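Local coordinates for protein glutaminase 1 (Escherichia coli, PDB 1U60) that hydrolyses L-glutamine to L-glutamate and ammonium as a homotetrameric member of the glutaminase family, at residues T163-N168 with V191-C196; I30-N35 with S154-Q159; L96-V101 with L115-A120. All coordinates share one frame; numbering follows the deposited sequence.

Contacts 1 and 3 each hold predicted substrate-binding residues: Asn-168 and Tyr-192 in contact 1, Asn-117 in contact 3. Their centres lie about 13 Å apart, and the side chains of Asn-168 and Asn-117 approach to about 3 Å, so they meet at the probable glutamine pocket. Contact 2 is centred about 12 Å from contact 1 and touches it where Thr-164 packs on Ile-30. It probably flanks the pocket, the side chain of Ile-30 being about 4 Å from that of Glu-161, also predicted to bind substrate. Contacts 2 and 3 are separate, with centres about 22 Å and nearest atoms about 11 Å apart, although contact 3 falls between the segments of contact 2 in sequence.

Contact 1: residues T163-N168 with V191-C196; sequences TTNFHN and VYTRQC
Two first torsions bring the side chains of Asn-165 and Thr-193 together. In Asn-165, CG lies between the backbone N and the carbonyl carbon (chi1 63°), which sends the amide across to helix 185-195; in Thr-193, OG1 lies beside the backbone N (chi1 -58°) on the side that meets it. The two side chains cross at about a right angle, and the amide atom modelled as OD1 of Asn-165 stands 2.9 Å from OG1 of Thr-193. The O and N of this amide are probably exchanged in the model, so the spacing fixes the closeness of the pair but not its donor and acceptor. CG2 of Thr-193 is 4.0 Å from the same modelled OD1 of Asn-165. OG1 of Thr-193 has a clear hydrogen-bond partner in the carbonyl oxygen of Cys-189, one turn earlier, tying it to its own helix.

The second pair is Asn-168 and Tyr-192, again crossing near a right angle. The outer atom modelled as OD1 of Asn-168 comes to 3.8 Å from CE2 of Tyr-192, at the rim of the ring, near the ring plane. Amide and ring planes are 77° apart, so the two flat groups meet edge-on and not in a stack. This amide, too, is probably turned over. Beyond the two segments, Tyr-192 packs on Ala-120 and Ile-121 of helix 117-126 and on Lys-69, and Thr-193 touches Glu-161.

Backbones stay well apart, with 7.8 Å between CA of Asn-165 and CA of Thr-193, and side chains bridge the gap. Asn-168, near the start of helix 166-178, and Tyr-192, in the last turn of helix 185-195, are both predicted substrate-binding residues, an arrangement consistent with the glutamine-binding pocket of a glutaminase in the beta-lactamase clan.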
ATOM      1  N   THR A 163     -27.535  17.908   6.326  1.00 14.24           N
ATOM      2  CA  THR A 163     -27.912  18.662   7.528  1.00 15.20           C
ATOM      3  C   THR A 163     -27.187  18.196   8.760  1.00 15.24           C
ATOM      4  O   THR A 163     -27.433  18.719   9.860  1.00 16.83           O
ATOM      5  CB  THR A 163     -29.425  18.620   7.749  1.00 14.96           C
ATOM      6  OG1 THR A 163     -29.880  17.271   7.794  1.00 15.28           O
ATOM      7  CG2 THR A 163     -30.154  19.233   6.611  1.00 16.71           C
ATOM      8  N   THR A 164     -26.271  17.246   8.590  1.00 14.99           N
ATOM      9  CA  THR A 164     -25.389  16.792   9.664  1.00 15.03           C
ATOM     10  C   THR A 164     -23.883  16.828   9.398  1.00 14.30           C
ATOM     11  O   THR A 164     -23.098  16.292  10.205  1.00 15.09           O
ATOM     12  CB  THR A 164     -25.728  15.340  10.067  1.00 14.84           C
ATOM     13  OG1 THR A 164     -25.638  14.476   8.917  1.00 16.18           O
ATOM     14  CG2 THR A 164     -27.163  15.240  10.611  1.00 14.67           C
ATOM     15  N   ASN A 165     -23.462  17.358   8.266  1.00 13.00           N
ATOM     16  CA  ASN A 165     -22.068  17.230   7.785  1.00 11.94           C
ATOM     17  C   ASN A 165     -21.155  18.378   8.215  1.00 10.65           C
ATOM     18  O   ASN A 165     -20.276  18.811   7.459  1.00 11.35           O
ATOM     19  CB  ASN A 165     -22.045  17.101   6.259  1.00 10.10           C
ATOM     20  CG  ASN A 165     -22.603  18.337   5.516  1.00 11.50           C
ATOM     21  OD1 ASN A 165     -22.579  18.409   4.235  1.00 15.19           O
ATOM     22  ND2 ASN A 165     -23.063  19.326   6.272  1.00  7.75           N
ATOM     23  N   PHE A 166     -21.375  18.865   9.429  1.00 11.32           N
ATOM     24  CA  PHE A 166     -20.614  20.004   9.959  1.00  9.88           C
ATOM     25  C   PHE A 166     -19.114  19.802   9.980  1.00  8.96           C
ATOM     26  O   PHE A 166     -18.330  20.739   9.685  1.00  9.18           O
ATOM     27  CB  PHE A 166     -21.123  20.345  11.371  1.00  9.78           C
ATOM     28  CG  PHE A 166     -22.638  20.450  11.443  1.00 10.15           C
ATOM     29  CD1 PHE A 166     -23.301  21.392  10.684  1.00 11.94           C
ATOM     30  CD2 PHE A 166     -23.373  19.554  12.235  1.00 14.96           C
ATOM     31  CE1 PHE A 166     -24.704  21.471  10.679  1.00 13.47           C
ATOM     32  CE2 PHE A 166     -24.761  19.617  12.247  1.00 14.44           C
ATOM     33  CZ  PHE A 166     -25.434  20.576  11.455  1.00 15.53           C
ATOM     34  N   HIS A 167     -18.658  18.605  10.312  1.00 10.20           N
ATOM     35  CA  HIS A 167     -17.243  18.396  10.357  1.00  9.41           C
ATOM     36  C   HIS A 167     -16.626  18.422   8.932  1.00 10.21           C
ATOM     37  O   HIS A 167     -15.508  18.948   8.751  1.00 10.14           O
ATOM     38  CB  HIS A 167     -16.954  17.113  11.123  1.00 11.52           C
ATOM     39  CG  HIS A 167     -15.522  16.913  11.435  1.00 11.04           C
ATOM     40  ND1 HIS A 167     -14.961  17.220  12.654  1.00 15.47           N
ATOM     41  CD2 HIS A 167     -14.529  16.409  10.674  1.00 10.18           C
ATOM     42  CE1 HIS A 167     -13.673  16.926  12.626  1.00  9.70           C
ATOM     43  NE2 HIS A 167     -13.378  16.450  11.424  1.00 15.18           N
ATOM     44  N   ASN A 168     -17.339  17.933   7.911  1.00  9.57           N
ATOM     45  CA  ASN A 168     -16.859  18.070   6.534  1.00 10.64           C
ATOM     46  C   ASN A 168     -16.863  19.530   6.044  1.00 10.09           C
ATOM     47  O   ASN A 168     -16.007  19.910   5.230  1.00 11.29           O
ATOM     48  CB  ASN A 168     -17.671  17.220   5.569  1.00 10.56           C
ATOM     49  CG  ASN A 168     -17.293  15.763   5.572  1.00 12.85           C
ATOM     50  OD1 ASN A 168     -18.076  14.928   5.055  1.00 18.39           O
ATOM     51  ND2 ASN A 168     -16.191  15.403   6.192  1.00  8.49           N
ATOM     52  N   VAL A 191     -21.370  18.862  -3.065  1.00  7.71           N
ATOM     53  CA  VAL A 191     -21.315  17.798  -4.071  1.00  8.70           C
ATOM     54  C   VAL A 191     -20.728  16.531  -3.476  1.00  8.33           C
ATOM     55  O   VAL A 191     -21.187  15.441  -3.781  1.00  7.60           O
ATOM     56  CB  VAL A 191     -20.618  18.239  -5.334  1.00  9.31           C
ATOM     57  CG1 VAL A 191     -20.541  17.131  -6.340  1.00 10.40           C
ATOM     58  CG2 VAL A 191     -21.420  19.401  -5.939  1.00 11.47           C
ATOM     59  N   TYR A 192     -19.732  16.703  -2.617  1.00  9.77           N
ATOM     60  CA  TYR A 192     -19.132  15.556  -1.935  1.00  9.05           C
ATOM     61  C   TYR A 192     -20.232  14.794  -1.148  1.00 10.12           C
ATOM     62  O   TYR A 192     -20.321  13.567  -1.174  1.00  9.53           O
ATOM     63  CB  TYR A 192     -17.978  15.971  -0.999  1.00 10.22           C
ATOM     64  CG  TYR A 192     -17.487  14.742  -0.275  1.00  8.84           C
ATOM     65  CD1 TYR A 192     -16.816  13.760  -0.977  1.00 12.01           C
ATOM     66  CD2 TYR A 192     -17.826  14.483   1.060  1.00 10.17           C
ATOM     67  CE1 TYR A 192     -16.427  12.616  -0.401  1.00 11.98           C
ATOM     68  CE2 TYR A 192     -17.414  13.292   1.665  1.00 12.42           C
ATOM     69  CZ  TYR A 192     -16.720  12.366   0.908  1.00 13.20           C
ATOM     70  OH  TYR A 192     -16.358  11.139   1.397  1.00 18.62           O
ATOM     71  N   THR A 193     -21.090  15.546  -0.457  1.00 10.00           N
ATOM     72  CA  THR A 193     -22.215  14.968   0.283  1.00  9.67           C
ATOM     73  C   THR A 193     -23.183  14.200  -0.625  1.00  8.97           C
ATOM     74  O   THR A 193     -23.560  13.070  -0.324  1.00  9.11           O
ATOM     75  CB  THR A 193     -22.937  16.078   1.037  1.00 10.94           C
ATOM     76  OG1 THR A 193     -21.989  16.709   1.910  1.00 14.43           O
ATOM     77  CG2 THR A 193     -24.006  15.516   1.925  1.00 13.29           C
ATOM     78  N   ARG A 194     -23.509  14.794  -1.759  1.00  9.08           N
ATOM     79  CA  ARG A 194     -24.355  14.145  -2.780  1.00  9.00           C
ATOM     80  C   ARG A 194     -23.753  12.852  -3.258  1.00  7.25           C
ATOM     81  O   ARG A 194     -24.458  11.850  -3.359  1.00  7.29           O
ATOM     82  CB  ARG A 194     -24.601  15.047  -3.996  1.00  8.79           C
ATOM     83  CG  ARG A 194     -25.348  16.336  -3.678  1.00 10.25           C
ATOM     84  CD  ARG A 194     -25.685  17.120  -4.925  1.00 12.84           C
ATOM     85  NE  ARG A 194     -25.794  18.566  -4.745  1.00 13.70           N
ATOM     86  CZ  ARG A 194     -26.175  19.415  -5.719  1.00 14.34           C
ATOM     87  NH1 ARG A 194     -26.523  18.961  -6.910  1.00 15.71           N
ATOM     88  NH2 ARG A 194     -26.214  20.710  -5.501  1.00 15.92           N
ATOM     89  N   GLN A 195     -22.457  12.862  -3.577  1.00  8.28           N
ATOM     90  CA  GLN A 195     -21.836  11.681  -4.190  1.00  8.07           C
ATOM     91  C   GLN A 195     -21.841  10.481  -3.247  1.00  8.83           C
ATOM     92  O   GLN A 195     -21.877   9.312  -3.666  1.00  7.82           O
ATOM     93  CB  GLN A 195     -20.447  12.000  -4.711  1.00  8.39           C
ATOM     94  CG  GLN A 195     -19.346  11.939  -3.664  1.00  8.84           C
ATOM     95  CD  GLN A 195     -17.980  12.158  -4.214  1.00  8.75           C
ATOM     96  OE1 GLN A 195     -16.993  11.474  -3.779  1.00 11.30           O
ATOM     97  NE2 GLN A 195     -17.847  13.094  -5.083  1.00  5.57           N
ATOM     98  N   CYS A 196     -21.851  10.771  -1.939  1.00  8.93           N
ATOM     99  CA  CYS A 196     -21.947   9.762  -0.907  1.00  8.85           C
ATOM    100  C   CYS A 196     -23.364   9.204  -0.686  1.00  8.59           C
ATOM    101  O   CYS A 196     -23.525   8.176  -0.022  1.00  8.55           O
ATOM    102  CB  CYS A 196     -21.459  10.325   0.419  1.00  9.88           C
ATOM    103  SG  CYS A 196     -19.666  10.556   0.510  1.00  9.73           S
TER

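Contact 2: residues I30-N35 with S154-Q159; sequences IPFLAN and SDEVNQ
Ile-30 opens the contact against Val-157: its CD1 end lies 4.2 Å from CG1 of Val-157, an apolar touch between buried side chains. The isoleucine occupies the N-cap position of the short helix 31-34, and besides Val-157 it packs on Ser-160 and Glu-161 farther along helix 155-162 and on Thr-164 beyond it.

Two residues on, Phe-32 supplies the largest single share of the interface. With CG anti to the backbone N (chi1 -174°), its ring extends to helix 155-162, whose nearest CA, that of Val-157, is 6.5 Å from CA of Phe-32. One methyl of the valine, CG2, sits over a ring face and closes to 3.4 Å of CD2 of Phe-32. From the ring centroid of Phe-32 the same CG2 of Val-157 is 3.5 Å away and only 16° off the ring normal, the geometry of a CH-pi contact.

This valine belongs to the first turn of a helix with a serine N-cap: OG of Ser-154 accepts the backbone N-H of Val-157 at 3.1 Å, and the N-H...O angle of 168° makes the bond nearly straight. Just before the cap, strand 152-153 forms one margin of a three-stranded antiparallel sheet, so the aromatic packs where strand gives way to helix.

At the rim of the Phe-32 ring, in its plane, Glu-156 brings OE1 to 3.6 Å from CD1 of Phe-32. From that position the oxygen faces the C-H edge instead of the pi cloud, with the carboxylate turned nearly across the ring.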
ATOM      1  N   ILE A  30     -27.060   9.046  10.996  1.00 16.03           N
ATOM      2  CA  ILE A  30     -28.327   9.453  10.373  1.00 15.68           C
ATOM      3  C   ILE A  30     -29.272   8.260  10.470  1.00 15.55           C
ATOM      4  O   ILE A  30     -28.828   7.122  10.447  1.00 14.61           O
ATOM      5  CB  ILE A  30     -28.205   9.910   8.912  1.00 16.02           C
ATOM      6  CG1 ILE A  30     -27.436   8.901   8.038  1.00 14.83           C
ATOM      7  CG2 ILE A  30     -27.528  11.308   8.822  1.00 16.06           C
ATOM      8  CD1 ILE A  30     -27.648   9.146   6.547  1.00 15.64           C
ATOM      9  N   PRO A  31     -30.561   8.510  10.631  1.00 15.95           N
ATOM     10  CA  PRO A  31     -31.522   7.409  10.789  1.00 15.67           C
ATOM     11  C   PRO A  31     -31.555   6.389   9.658  1.00 14.94           C
ATOM     12  O   PRO A  31     -31.734   5.202   9.938  1.00 15.42           O
ATOM     13  CB  PRO A  31     -32.870   8.145  10.901  1.00 15.17           C
ATOM     14  CG  PRO A  31     -32.516   9.440  11.492  1.00 16.14           C
ATOM     15  CD  PRO A  31     -31.203   9.824  10.851  1.00 16.44           C
ATOM     16  N   PHE A  32     -31.409   6.822   8.412  1.00 14.38           N
ATOM     17  CA  PHE A  32     -31.462   5.914   7.300  1.00 13.85           C
ATOM     18  C   PHE A  32     -30.466   4.768   7.532  1.00 12.14           C
ATOM     19  O   PHE A  32     -30.829   3.601   7.360  1.00 12.38           O
ATOM     20  CB  PHE A  32     -31.132   6.625   5.977  1.00 15.26           C
ATOM     21  CG  PHE A  32     -31.316   5.761   4.763  1.00 16.25           C
ATOM     22  CD1 PHE A  32     -32.522   5.711   4.107  1.00 19.19           C
ATOM     23  CD2 PHE A  32     -30.270   4.982   4.285  1.00 17.29           C
ATOM     24  CE1 PHE A  32     -32.687   4.928   2.959  1.00 20.57           C
ATOM     25  CE2 PHE A  32     -30.435   4.177   3.188  1.00 19.05           C
ATOM     26  CZ  PHE A  32     -31.652   4.146   2.510  1.00 19.88           C
ATOM     27  N   LEU A  33     -29.213   5.095   7.848  1.00 11.85           N
ATOM     28  CA  LEU A  33     -28.191   4.063   8.068  1.00 11.46           C
ATOM     29  C   LEU A  33     -28.508   3.219   9.308  1.00 12.60           C
ATOM     30  O   LEU A  33     -28.289   2.010   9.325  1.00 12.82           O
ATOM     31  CB  LEU A  33     -26.809   4.709   8.140  1.00 10.87           C
ATOM     32  CG  LEU A  33     -26.330   5.335   6.842  1.00 12.74           C
ATOM     33  CD1 LEU A  33     -25.031   6.102   7.079  1.00 14.67           C
ATOM     34  CD2 LEU A  33     -26.117   4.248   5.756  1.00 14.74           C
ATOM     35  N   ALA A  34     -28.968   3.873  10.382  1.00 12.46           N
ATOM     36  CA  ALA A  34     -29.282   3.175  11.614  1.00 13.26           C
ATOM     37  C   ALA A  34     -30.369   2.095  11.430  1.00 13.24           C
ATOM     38  O   ALA A  34     -30.334   1.045  12.073  1.00 15.04           O
ATOM     39  CB  ALA A  34     -29.759   4.189  12.676  1.00 13.42           C
ATOM     40  N   ASN A  35     -31.264   2.349  10.486  1.00 12.35           N
ATOM     41  CA  ASN A  35     -32.509   1.596  10.266  1.00 12.76           C
ATOM     42  C   ASN A  35     -32.364   0.505   9.206  1.00 13.13           C
ATOM     43  O   ASN A  35     -33.263  -0.294   8.994  1.00 11.85           O
ATOM     44  CB  ASN A  35     -33.623   2.566   9.845  1.00 14.36           C
ATOM     45  CG  ASN A  35     -34.094   3.468  10.987  1.00 19.81           C
ATOM     46  OD1 ASN A  35     -33.838   3.194  12.162  1.00 21.13           O
ATOM     47  ND2 ASN A  35     -34.782   4.577  10.631  1.00 21.96           N
ATOM     48  N   SER A 154     -30.304   9.081  -3.345  1.00 11.84           N
ATOM     49  CA  SER A 154     -31.362   9.005  -2.340  1.00 11.73           C
ATOM     50  C   SER A 154     -31.624  10.385  -1.735  1.00 12.99           C
ATOM     51  O   SER A 154     -30.796  10.892  -0.968  1.00 10.72           O
ATOM     52  CB  SER A 154     -30.984   8.067  -1.203  1.00 12.11           C
ATOM     53  OG  SER A 154     -31.953   8.096  -0.156  1.00 10.86           O
ATOM     54  N   ASP A 155     -32.824  10.934  -1.991  1.00 12.84           N
ATOM     55  CA  ASP A 155     -33.205  12.209  -1.373  1.00 15.01           C
ATOM     56  C   ASP A 155     -33.141  12.164   0.121  1.00 14.67           C
ATOM     57  O   ASP A 155     -32.705  13.120   0.747  1.00 14.49           O
ATOM     58  CB  ASP A 155     -34.620  12.652  -1.780  1.00 15.81           C
ATOM     59  CG  ASP A 155     -34.728  13.019  -3.253  1.00 22.06           C
ATOM     60  OD1 ASP A 155     -33.685  13.237  -3.939  1.00 26.31           O
ATOM     61  OD2 ASP A 155     -35.823  13.061  -3.814  1.00 25.00           O
ATOM     62  N   GLU A 156     -33.619  11.070   0.715  1.00 14.78           N
ATOM     63  CA  GLU A 156     -33.622  10.914   2.155  1.00 14.96           C
ATOM     64  C   GLU A 156     -32.208  10.922   2.713  1.00 14.69           C
ATOM     65  O   GLU A 156     -31.916  11.663   3.670  1.00 13.37           O
ATOM     66  CB  GLU A 156     -34.337   9.640   2.593  1.00 16.69           C
ATOM     67  CG  GLU A 156     -34.339   9.515   4.115  1.00 19.30           C
ATOM     68  CD  GLU A 156     -35.127   8.335   4.648  1.00 24.96           C
ATOM     69  OE1 GLU A 156     -35.617   7.502   3.856  1.00 24.77           O
ATOM     70  OE2 GLU A 156     -35.160   8.241   5.889  1.00 30.16           O
ATOM     71  N   VAL A 157     -31.316  10.134   2.104  1.00 12.83           N
ATOM     72  CA  VAL A 157     -29.928  10.076   2.614  1.00 12.49           C
ATOM     73  C   VAL A 157     -29.260  11.432   2.443  1.00 12.05           C
ATOM     74  O   VAL A 157     -28.599  11.913   3.364  1.00 11.77           O
ATOM     75  CB  VAL A 157     -29.096   9.014   1.907  1.00 11.63           C
ATOM     76  CG1 VAL A 157     -27.610   9.101   2.308  1.00 13.01           C
ATOM     77  CG2 VAL A 157     -29.658   7.636   2.216  1.00 13.45           C
ATOM     78  N   ASN A 158     -29.381  12.015   1.256  1.00 12.03           N
ATOM     79  CA  ASN A 158     -28.796  13.334   0.950  1.00 12.12           C
ATOM     80  C   ASN A 158     -29.299  14.418   1.925  1.00 13.22           C
ATOM     81  O   ASN A 158     -28.510  15.160   2.489  1.00 10.90           O
ATOM     82  CB  ASN A 158     -29.071  13.745  -0.502  1.00 12.27           C
ATOM     83  CG  ASN A 158     -28.475  15.066  -0.847  1.00 12.83           C
ATOM     84  OD1 ASN A 158     -29.193  16.027  -1.162  1.00 20.64           O
ATOM     85  ND2 ASN A 158     -27.191  15.153  -0.747  1.00  9.61           N
ATOM     86  N   GLN A 159     -30.607  14.488   2.147  1.00 13.97           N
ATOM     87  CA  GLN A 159     -31.121  15.484   3.104  1.00 16.15           C
ATOM     88  C   GLN A 159     -30.560  15.302   4.527  1.00 15.73           C
ATOM     89  O   GLN A 159     -30.206  16.300   5.194  1.00 15.81           O
ATOM     90  CB  GLN A 159     -32.666  15.509   3.091  1.00 17.19           C
ATOM     91  CG  GLN A 159     -33.257  16.913   3.367  1.00 24.55           C
ATOM     92  CD  GLN A 159     -32.911  17.924   2.242  1.00 32.70           C
ATOM     93  OE1 GLN A 159     -33.486  17.871   1.131  1.00 40.64           O
ATOM     94  NE2 GLN A 159     -31.967  18.818   2.519  1.00 37.46           N
TER

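Contact 3: residues L96-V101 with L115-A120; sequences LPFNSV and LVNAGA
Asn-117 lies alongside Phe-98, the two side chains pointing the same way. Starting from CB, the asparagine first meets backbone: CB of Asn-117 is 3.3 Å from the carbonyl oxygen of Phe-98. Its CG is placed beside its own backbone N (chi1 -80°), and this carries the amide past that carbonyl to the phenylalanine ring, where CG of Asn-117 lies 3.8 Å from CD2 of Phe-98. At the tip, OD1 of Asn-117 reaches 3.6 Å from CD2 of Phe-98, at the ring edge and in its plane, while ND2 of Asn-117 passes 3.7 Å from the same CD2. Amide and ring are inclined by 70°, which rules out a stack. OD1 of Asn-117 accepts a hydrogen bond from NZ of Lys-69, which probably fixes the amide's rotation.

The backbones join at the start of helix 117-126. The N-H of Asn-117 donates to the Phe-98 carbonyl oxygen over 2.9 Å, at 160° and in the carbonyl plane. A water also donates to O of Phe-98, at 2.8 Å, and accepts from N of Ala-118. One loop carbonyl therefore serves, directly and through water, two first-turn N-H groups, which lack the helical carbonyl four residues back that serves later turns. The type I turn from Pro-97 to Ser-100 presents this carbonyl.

Asn-117 is a predicted substrate-binding residue, and Phe-98 touches Tyr-244, another. Around them, the loop leading into helix 101-106 leans on the beginning of helix 117-126; helix 166-178 adjoins through Asn-168 on Asn-117 and Ile-171 on Ala-118, helix 231-241 borders Leu-115 and Val-116, and Leu-96 packs on Leu-106 of the second subunit.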
ATOM      1  N   LEU A  96      -3.887   7.950   9.867  1.00 15.05           N
ATOM      2  CA  LEU A  96      -4.866   8.546  10.802  1.00 15.57           C
ATOM      3  C   LEU A  96      -6.324   8.374  10.291  1.00 15.58           C
ATOM      4  O   LEU A  96      -6.539   8.028   9.141  1.00 13.70           O
ATOM      5  CB  LEU A  96      -4.568  10.052  10.969  1.00 16.04           C
ATOM      6  CG  LEU A  96      -3.260  10.407  11.736  1.00 19.07           C
ATOM      7  CD1 LEU A  96      -2.870  11.879  11.585  1.00 19.43           C
ATOM      8  CD2 LEU A  96      -3.345  10.038  13.183  1.00 20.00           C
ATOM      9  N   PRO A  97      -7.308   8.547  11.158  1.00 14.55           N
ATOM     10  CA  PRO A  97      -8.700   8.265  10.795  1.00 15.28           C
ATOM     11  C   PRO A  97      -9.224   9.069   9.590  1.00 14.38           C
ATOM     12  O   PRO A  97      -8.680  10.125   9.205  1.00 13.24           O
ATOM     13  CB  PRO A  97      -9.463   8.596  12.095  1.00 16.48           C
ATOM     14  CG  PRO A  97      -8.409   8.364  13.187  1.00 17.40           C
ATOM     15  CD  PRO A  97      -7.172   8.907  12.592  1.00 15.14           C
ATOM     16  N   PHE A  98     -10.308   8.554   9.035  1.00 14.34           N
ATOM     17  CA  PHE A  98     -10.958   9.118   7.855  1.00 14.64           C
ATOM     18  C   PHE A  98     -11.214  10.622   7.859  1.00 14.60           C
ATOM     19  O   PHE A  98     -11.235  11.255   6.793  1.00 14.25           O
ATOM     20  CB  PHE A  98     -12.280   8.381   7.641  1.00 14.59           C
ATOM     21  CG  PHE A  98     -13.365   8.781   8.601  1.00 14.82           C
ATOM     22  CD1 PHE A  98     -13.382   8.317   9.907  1.00 14.55           C
ATOM     23  CD2 PHE A  98     -14.376   9.638   8.199  1.00 16.45           C
ATOM     24  CE1 PHE A  98     -14.408   8.680  10.794  1.00 18.40           C
ATOM     25  CE2 PHE A  98     -15.390  10.021   9.102  1.00 20.09           C
ATOM     26  CZ  PHE A  98     -15.396   9.536  10.390  1.00 17.94           C
ATOM     27  N   ASN A  99     -11.426  11.178   9.049  1.00 14.55           N
ATOM     28  CA  ASN A  99     -11.776  12.577   9.219  1.00 15.10           C
ATOM     29  C   ASN A  99     -10.733  13.400   9.985  1.00 14.40           C
ATOM     30  O   ASN A  99     -11.028  14.461  10.525  1.00 13.62           O
ATOM     31  CB  ASN A  99     -13.119  12.634   9.953  1.00 15.51           C
ATOM     32  CG  ASN A  99     -13.030  12.043  11.369  1.00 18.09           C
ATOM     33  OD1 ASN A  99     -12.019  11.431  11.750  1.00 20.57           O
ATOM     34  ND2 ASN A  99     -14.094  12.266  12.172  1.00 21.61           N
ATOM     35  N   SER A 100      -9.499  12.904  10.018  1.00 15.50           N
ATOM     36  CA  SER A 100      -8.471  13.490  10.860  1.00 15.64           C
ATOM     37  C   SER A 100      -7.996  14.845  10.412  1.00 16.10           C
ATOM     38  O   SER A 100      -7.398  14.983   9.326  1.00 16.26           O
ATOM     39  CB  SER A 100      -7.253  12.575  10.931  1.00 16.41           C
ATOM     40  OG  SER A 100      -6.272  13.258  11.719  1.00 17.68           O
ATOM     41  N   VAL A 101      -8.229  15.879  11.229  1.00 16.73           N
ATOM     42  CA  VAL A 101      -7.627  17.191  10.973  1.00 17.23           C
ATOM     43  C   VAL A 101      -6.164  17.303  11.450  1.00 16.65           C
ATOM     44  O   VAL A 101      -5.449  18.175  10.983  1.00 17.79           O
ATOM     45  CB  VAL A 101      -8.519  18.407  11.486  1.00 18.28           C
ATOM     46  CG1 VAL A 101      -9.941  18.344  10.842  1.00 19.46           C
ATOM     47  CG2 VAL A 101      -8.609  18.503  12.986  1.00 18.59           C
ATOM     48  N   LEU A 115      -8.607   9.406  -0.851  1.00  9.58           N
ATOM     49  CA  LEU A 115      -9.498   8.468  -0.173  1.00  9.41           C
ATOM     50  C   LEU A 115      -9.755   8.720   1.302  1.00 10.31           C
ATOM     51  O   LEU A 115     -10.490   7.970   1.883  1.00 10.65           O
ATOM     52  CB  LEU A 115      -9.093   7.017  -0.444  1.00  9.09           C
ATOM     53  CG  LEU A 115      -8.873   6.624  -1.888  1.00  8.56           C
ATOM     54  CD1 LEU A 115      -8.574   5.124  -2.017  1.00  9.43           C
ATOM     55  CD2 LEU A 115     -10.093   6.991  -2.795  1.00  9.20           C
ATOM     56  N   VAL A 116      -9.114   9.729   1.921  1.00 10.03           N
ATOM     57  CA  VAL A 116      -9.600  10.210   3.205  1.00 10.53           C
ATOM     58  C   VAL A 116     -10.582  11.357   2.931  1.00 11.29           C
ATOM     59  O   VAL A 116     -10.647  11.839   1.822  1.00 10.49           O
ATOM     60  CB  VAL A 116      -8.495  10.607   4.164  1.00 10.41           C
ATOM     61  CG1 VAL A 116      -7.569   9.390   4.392  1.00 12.06           C
ATOM     62  CG2 VAL A 116      -7.751  11.851   3.667  1.00 12.08           C
ATOM     63  N   ASN A 117     -11.395  11.726   3.899  1.00 10.03           N
ATOM     64  CA  ASN A 117     -12.455  12.716   3.600  1.00  9.66           C
ATOM     65  C   ASN A 117     -11.893  14.045   3.017  1.00  9.42           C
ATOM     66  O   ASN A 117     -12.425  14.616   2.090  1.00 11.15           O
ATOM     67  CB  ASN A 117     -13.280  13.022   4.861  1.00  9.45           C
ATOM     68  CG  ASN A 117     -14.334  11.968   5.168  1.00 10.82           C
ATOM     69  OD1 ASN A 117     -14.220  10.795   4.812  1.00 11.75           O
ATOM     70  ND2 ASN A 117     -15.355  12.384   5.944  1.00 14.93           N
ATOM     71  N   ALA A 118     -10.807  14.530   3.604  1.00  9.77           N
ATOM     72  CA  ALA A 118     -10.232  15.801   3.185  1.00  8.67           C
ATOM     73  C   ALA A 118      -9.763  15.687   1.718  1.00  9.82           C
ATOM     74  O   ALA A 118     -10.080  16.531   0.892  1.00  8.27           O
ATOM     75  CB  ALA A 118      -9.038  16.168   4.141  1.00  8.85           C
ATOM     76  N   GLY A 119      -9.036  14.619   1.394  1.00  9.21           N
ATOM     77  CA  GLY A 119      -8.613  14.432   0.027  1.00  8.73           C
ATOM     78  C   GLY A 119      -9.760  14.266  -0.948  1.00  8.96           C
ATOM     79  O   GLY A 119      -9.671  14.683  -2.094  1.00  9.00           O
ATOM     80  N   ALA A 120     -10.840  13.644  -0.504  1.00  8.61           N
ATOM     81  CA  ALA A 120     -11.949  13.356  -1.367  1.00  8.43           C
ATOM     82  C   ALA A 120     -12.686  14.640  -1.668  1.00  8.36           C
ATOM     83  O   ALA A 120     -13.091  14.881  -2.782  1.00  8.25           O
ATOM     84  CB  ALA A 120     -12.883  12.352  -0.702  1.00  8.96           C
TER
HETATM   85  O   HOH W   1      -9.945  13.657   6.221  1.00 14.41           O